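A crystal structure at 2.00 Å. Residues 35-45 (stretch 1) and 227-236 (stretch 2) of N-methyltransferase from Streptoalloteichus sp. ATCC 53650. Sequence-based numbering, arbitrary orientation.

Stretch 1 (35-45) EWVRRVVRERR
Stretch 2, residues 227-236: PEHLTDVGQP

This is a contact between a helix and a strand with the loop that follows it, in which a tryptophan packed on a glycine and a small apolar cluster are accompanied by two arginine–carboxylate salt bridges. The two stretches lie far apart in one chain and bury 469 Å² between them.

Residues 35-44 form a helix that begins earlier in the chain. Its i to i+4 bonds run from Arg39 N to Glu35 O (3.0 Å) through Glu43 N to Arg39 O (3.0 Å). Arg44 N bonds to Val41 O at 3.0 Å, an i to i+3 bond, and Arg45 N makes a weak bond to the same Val41 O at 2.7 Å. Arg45 leaves the helix at phi/psi -151/80. Residues 227-230 are extended strand, continuing from earlier in the chain, and the strand direction makes an angle of 135° with the helix. The axes come no closer than 12.3 Å, so side chains bridge the gap on that side. The backbones are nearer at the loop, where Trp36 CA and Val233 CA are 5.9 Å apart.

Trp36 (chi1 m, chi2 -27°) lays one ring face against the loop. Gly234 CA sits 3.3 Å from the centroid of the Trp36 six-membered ring, 3° off the normal, a CH-pi contact. Gly234 N lies 3.4 Å from Trp36 CE2. Gly234 has phi/psi 75/-178; there a CB would jam against the preceding carbonyl, which by itself calls for glycine. Trp36 CD1 also meets Val233 CB at 4.1 Å.

One turn on, Val40 (t) packs against both Leu230 and Val233. Val40 CG2 is 3.7 Å from Leu230 CD1 and 3.9 Å from Val233 CG2. Leu230 is m, t; Val233 is m.

Arg39 (t, t, chi3 131°) reaches Asp232 (p), forming a salt bridge with Arg39 NH1 2.6 Å from Asp232 OD2. Asp232 OD2 lies at the edge of the guanidinium, near its plane, while Val233 CG1 covers one face, 3.9 Å from Arg39 NE. That NE is buried by the contact without a partner. Water 1 also links the two side chains: it accepts from Arg39 NH1 (3.1 Å) and donates to Asp232 OD1 (2.8 Å).

Arg44 (m, chi2 146°, t, chi4 82°) makes a two-pronged salt bridge with Glu228 (m, t, chi3 64°). Arg44 NE donates to Glu228 OE2 at 2.8 Å and Arg44 NH2 to Glu228 OE1 at 2.7 Å, both nearly linear. Arg44 NH1 turns back to its own helix, bonding Val40 O (3.0 Å) and Glu43 OE1 (2.9 Å). The guanidinium is thus hydrogen-bonded both to Glu228 and to its own helix.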

# COMPACT_ATOMS: atom_id res chain seq x y z
N GLU A 35 3.67 35.51 -19.27
CA GLU A 35 4.42 36.69 -19.69
C GLU A 35 5.68 36.38 -20.48
O GLU A 35 5.97 37.05 -21.51
CB GLU A 35 4.66 37.60 -18.46
CG GLU A 35 5.49 38.86 -18.69
CD GLU A 35 4.96 39.73 -19.80
OE1 GLU A 35 5.81 40.40 -20.46
OE2 GLU A 35 3.74 39.67 -20.12
N TRP A 36 6.47 35.38 -20.03
CA TRP A 36 7.59 34.97 -20.89
C TRP A 36 7.17 34.72 -22.32
O TRP A 36 7.81 35.16 -23.27
CB TRP A 36 8.27 33.68 -20.45
CG TRP A 36 8.76 33.62 -19.05
CD1 TRP A 36 9.13 34.66 -18.25
CD2 TRP A 36 8.93 32.42 -18.27
NE1 TRP A 36 9.49 34.19 -17.00
CE2 TRP A 36 9.42 32.82 -17.00
CE3 TRP A 36 8.74 31.06 -18.53
CZ2 TRP A 36 9.71 31.90 -15.99
CZ3 TRP A 36 9.03 30.14 -17.51
CH2 TRP A 36 9.52 30.57 -16.28
N VAL A 37 6.11 33.93 -22.48
CA VAL A 37 5.66 33.53 -23.81
C VAL A 37 5.22 34.78 -24.60
O VAL A 37 5.67 34.99 -25.72
CB VAL A 37 4.46 32.54 -23.72
CG1 VAL A 37 3.93 32.23 -25.13
CG2 VAL A 37 4.87 31.25 -23.02
N ARG A 38 4.38 35.61 -24.00
CA ARG A 38 3.84 36.80 -24.66
C ARG A 38 4.98 37.68 -25.20
O ARG A 38 5.01 38.10 -26.37
CB ARG A 38 2.96 37.60 -23.68
CG ARG A 38 2.44 38.93 -24.28
CD ARG A 38 1.96 39.93 -23.22
NE ARG A 38 3.14 40.58 -22.67
CZ ARG A 38 3.84 41.52 -23.32
NH1 ARG A 38 3.41 42.05 -24.47
NH2 ARG A 38 4.97 41.97 -22.77
N ARG A 39 5.96 37.90 -24.34
CA ARG A 39 7.08 38.80 -24.60
C ARG A 39 7.96 38.27 -25.71
O ARG A 39 8.28 39.00 -26.65
CB ARG A 39 7.88 39.00 -23.31
CG ARG A 39 9.07 39.93 -23.39
CD ARG A 39 9.95 39.80 -22.14
NE ARG A 39 11.33 39.64 -22.56
CZ ARG A 39 12.39 40.05 -21.88
NH1 ARG A 39 13.60 39.85 -22.39
NH2 ARG A 39 12.26 40.64 -20.70
N VAL A 40 8.37 37.01 -25.61
CA VAL A 40 9.26 36.42 -26.60
C VAL A 40 8.56 36.35 -27.99
O VAL A 40 9.16 36.52 -29.04
CB VAL A 40 9.69 35.00 -26.15
CG1 VAL A 40 10.27 34.24 -27.30
CG2 VAL A 40 10.68 35.05 -24.99
N VAL A 41 7.27 36.02 -28.00
CA VAL A 41 6.47 35.99 -29.23
C VAL A 41 6.30 37.41 -29.85
O VAL A 41 6.56 37.62 -31.02
CB VAL A 41 5.09 35.35 -28.96
CG1 VAL A 41 4.13 35.56 -30.15
CG2 VAL A 41 5.27 33.84 -28.71
N ARG A 42 5.89 38.38 -29.05
CA ARG A 42 5.63 39.72 -29.57
C ARG A 42 6.90 40.42 -30.03
O ARG A 42 6.88 41.13 -31.04
CB ARG A 42 4.83 40.53 -28.59
CG ARG A 42 3.39 40.07 -28.43
CD ARG A 42 2.54 40.55 -29.60
NE ARG A 42 1.15 40.11 -29.53
CZ ARG A 42 0.25 40.56 -28.66
NH1 ARG A 42 0.54 41.49 -27.76
NH2 ARG A 42 -0.98 40.10 -28.67
N GLU A 43 8.04 40.15 -29.40
CA GLU A 43 9.31 40.64 -29.94
C GLU A 43 9.57 40.17 -31.35
O GLU A 43 10.22 40.89 -32.09
CB GLU A 43 10.56 40.20 -29.16
CG GLU A 43 10.68 40.73 -27.76
CD GLU A 43 11.91 40.19 -27.02
OE1 GLU A 43 12.33 39.02 -27.17
OE2 GLU A 43 12.44 40.93 -26.19
N ARG A 44 9.20 38.94 -31.67
CA ARG A 44 9.59 38.34 -32.94
C ARG A 44 8.42 38.45 -33.94
O ARG A 44 8.62 38.30 -35.12
CB ARG A 44 10.00 36.88 -32.75
CG ARG A 44 11.40 36.64 -32.17
CD ARG A 44 11.47 35.38 -31.26
NE ARG A 44 12.80 35.37 -30.64
CZ ARG A 44 13.09 36.09 -29.57
NH1 ARG A 44 12.13 36.74 -28.90
NH2 ARG A 44 14.32 36.10 -29.13
N ARG A 45 7.21 38.68 -33.43
CA ARG A 45 5.98 38.64 -34.22
C ARG A 45 5.00 39.61 -33.59
O ARG A 45 4.11 39.24 -32.81
CB ARG A 45 5.39 37.24 -34.33
CG ARG A 45 4.57 37.14 -35.62
CD ARG A 45 4.29 35.72 -36.04
NE ARG A 45 3.21 35.55 -37.02
CZ ARG A 45 3.39 35.41 -38.33
NH1 ARG A 45 2.36 35.19 -39.09
NH2 ARG A 45 4.59 35.44 -38.89
N PRO A 227 16.99 28.55 -34.39
CA PRO A 227 16.99 28.27 -32.95
C PRO A 227 17.63 29.36 -32.13
O PRO A 227 18.65 29.87 -32.54
CB PRO A 227 17.90 27.03 -32.81
CG PRO A 227 18.26 26.60 -34.20
CD PRO A 227 18.04 27.78 -35.09
N GLU A 228 17.03 29.74 -31.01
CA GLU A 228 17.66 30.59 -30.03
C GLU A 228 17.54 29.94 -28.66
O GLU A 228 16.58 29.22 -28.35
CB GLU A 228 16.99 31.96 -29.95
CG GLU A 228 16.89 32.69 -31.27
CD GLU A 228 16.00 33.90 -31.16
OE1 GLU A 228 16.35 34.83 -30.40
OE2 GLU A 228 14.92 33.89 -31.79
N HIS A 229 18.54 30.21 -27.84
CA HIS A 229 18.42 29.98 -26.41
C HIS A 229 18.45 31.32 -25.70
O HIS A 229 19.41 32.06 -25.82
CB HIS A 229 19.57 29.08 -25.96
CG HIS A 229 19.49 28.69 -24.52
ND1 HIS A 229 20.58 28.26 -23.80
CD2 HIS A 229 18.43 28.57 -23.69
CE1 HIS A 229 20.20 27.94 -22.57
NE2 HIS A 229 18.90 28.15 -22.48
N LEU A 230 17.39 31.62 -24.96
CA LEU A 230 17.19 32.88 -24.27
C LEU A 230 17.37 32.63 -22.79
O LEU A 230 16.75 31.70 -22.26
CB LEU A 230 15.79 33.43 -24.53
CG LEU A 230 15.52 33.71 -26.01
CD1 LEU A 230 14.13 34.31 -26.08
CD2 LEU A 230 16.61 34.61 -26.62
N THR A 231 18.23 33.40 -22.13
CA THR A 231 18.48 33.24 -20.68
C THR A 231 17.89 34.32 -19.76
O THR A 231 17.91 34.19 -18.53
CB THR A 231 19.98 33.12 -20.43
OG1 THR A 231 20.61 34.35 -20.79
CG2 THR A 231 20.54 32.02 -21.32
N ASP A 232 17.28 35.34 -20.33
CA ASP A 232 16.66 36.40 -19.53
C ASP A 232 15.16 36.14 -19.38
O ASP A 232 14.44 36.97 -18.84
CB ASP A 232 16.95 37.79 -20.14
CG ASP A 232 16.54 37.89 -21.61
OD1 ASP A 232 16.78 36.96 -22.40
OD2 ASP A 232 15.97 38.93 -21.99
N VAL A 233 14.68 34.99 -19.85
CA VAL A 233 13.32 34.59 -19.55
C VAL A 233 13.39 33.12 -19.20
O VAL A 233 14.44 32.51 -19.38
CB VAL A 233 12.40 34.74 -20.79
CG1 VAL A 233 11.91 36.18 -20.92
CG2 VAL A 233 13.12 34.31 -22.08
N GLY A 234 12.29 32.53 -18.75
CA GLY A 234 12.37 31.15 -18.25
C GLY A 234 13.03 31.09 -16.87
O GLY A 234 13.32 32.13 -16.31
N GLN A 235 13.20 29.89 -16.32
CA GLN A 235 13.80 29.71 -15.01
C GLN A 235 15.30 29.96 -15.10
O GLN A 235 15.92 29.76 -16.18
CB GLN A 235 13.49 28.29 -14.47
CG GLN A 235 11.99 28.02 -14.38
CD GLN A 235 11.57 26.87 -13.48
OE1 GLN A 235 10.50 26.25 -13.66
NE2 GLN A 235 12.39 26.61 -12.47
N PRO A 236 15.87 30.45 -13.99
CA PRO A 236 17.33 30.61 -13.93
C PRO A 236 18.05 29.31 -14.23
O PRO A 236 17.61 28.26 -13.77
CB PRO A 236 17.57 31.05 -12.48
CG PRO A 236 16.34 31.82 -12.16
CD PRO A 236 15.24 31.02 -12.79
O HOH W 1 14.70 37.54 -24.15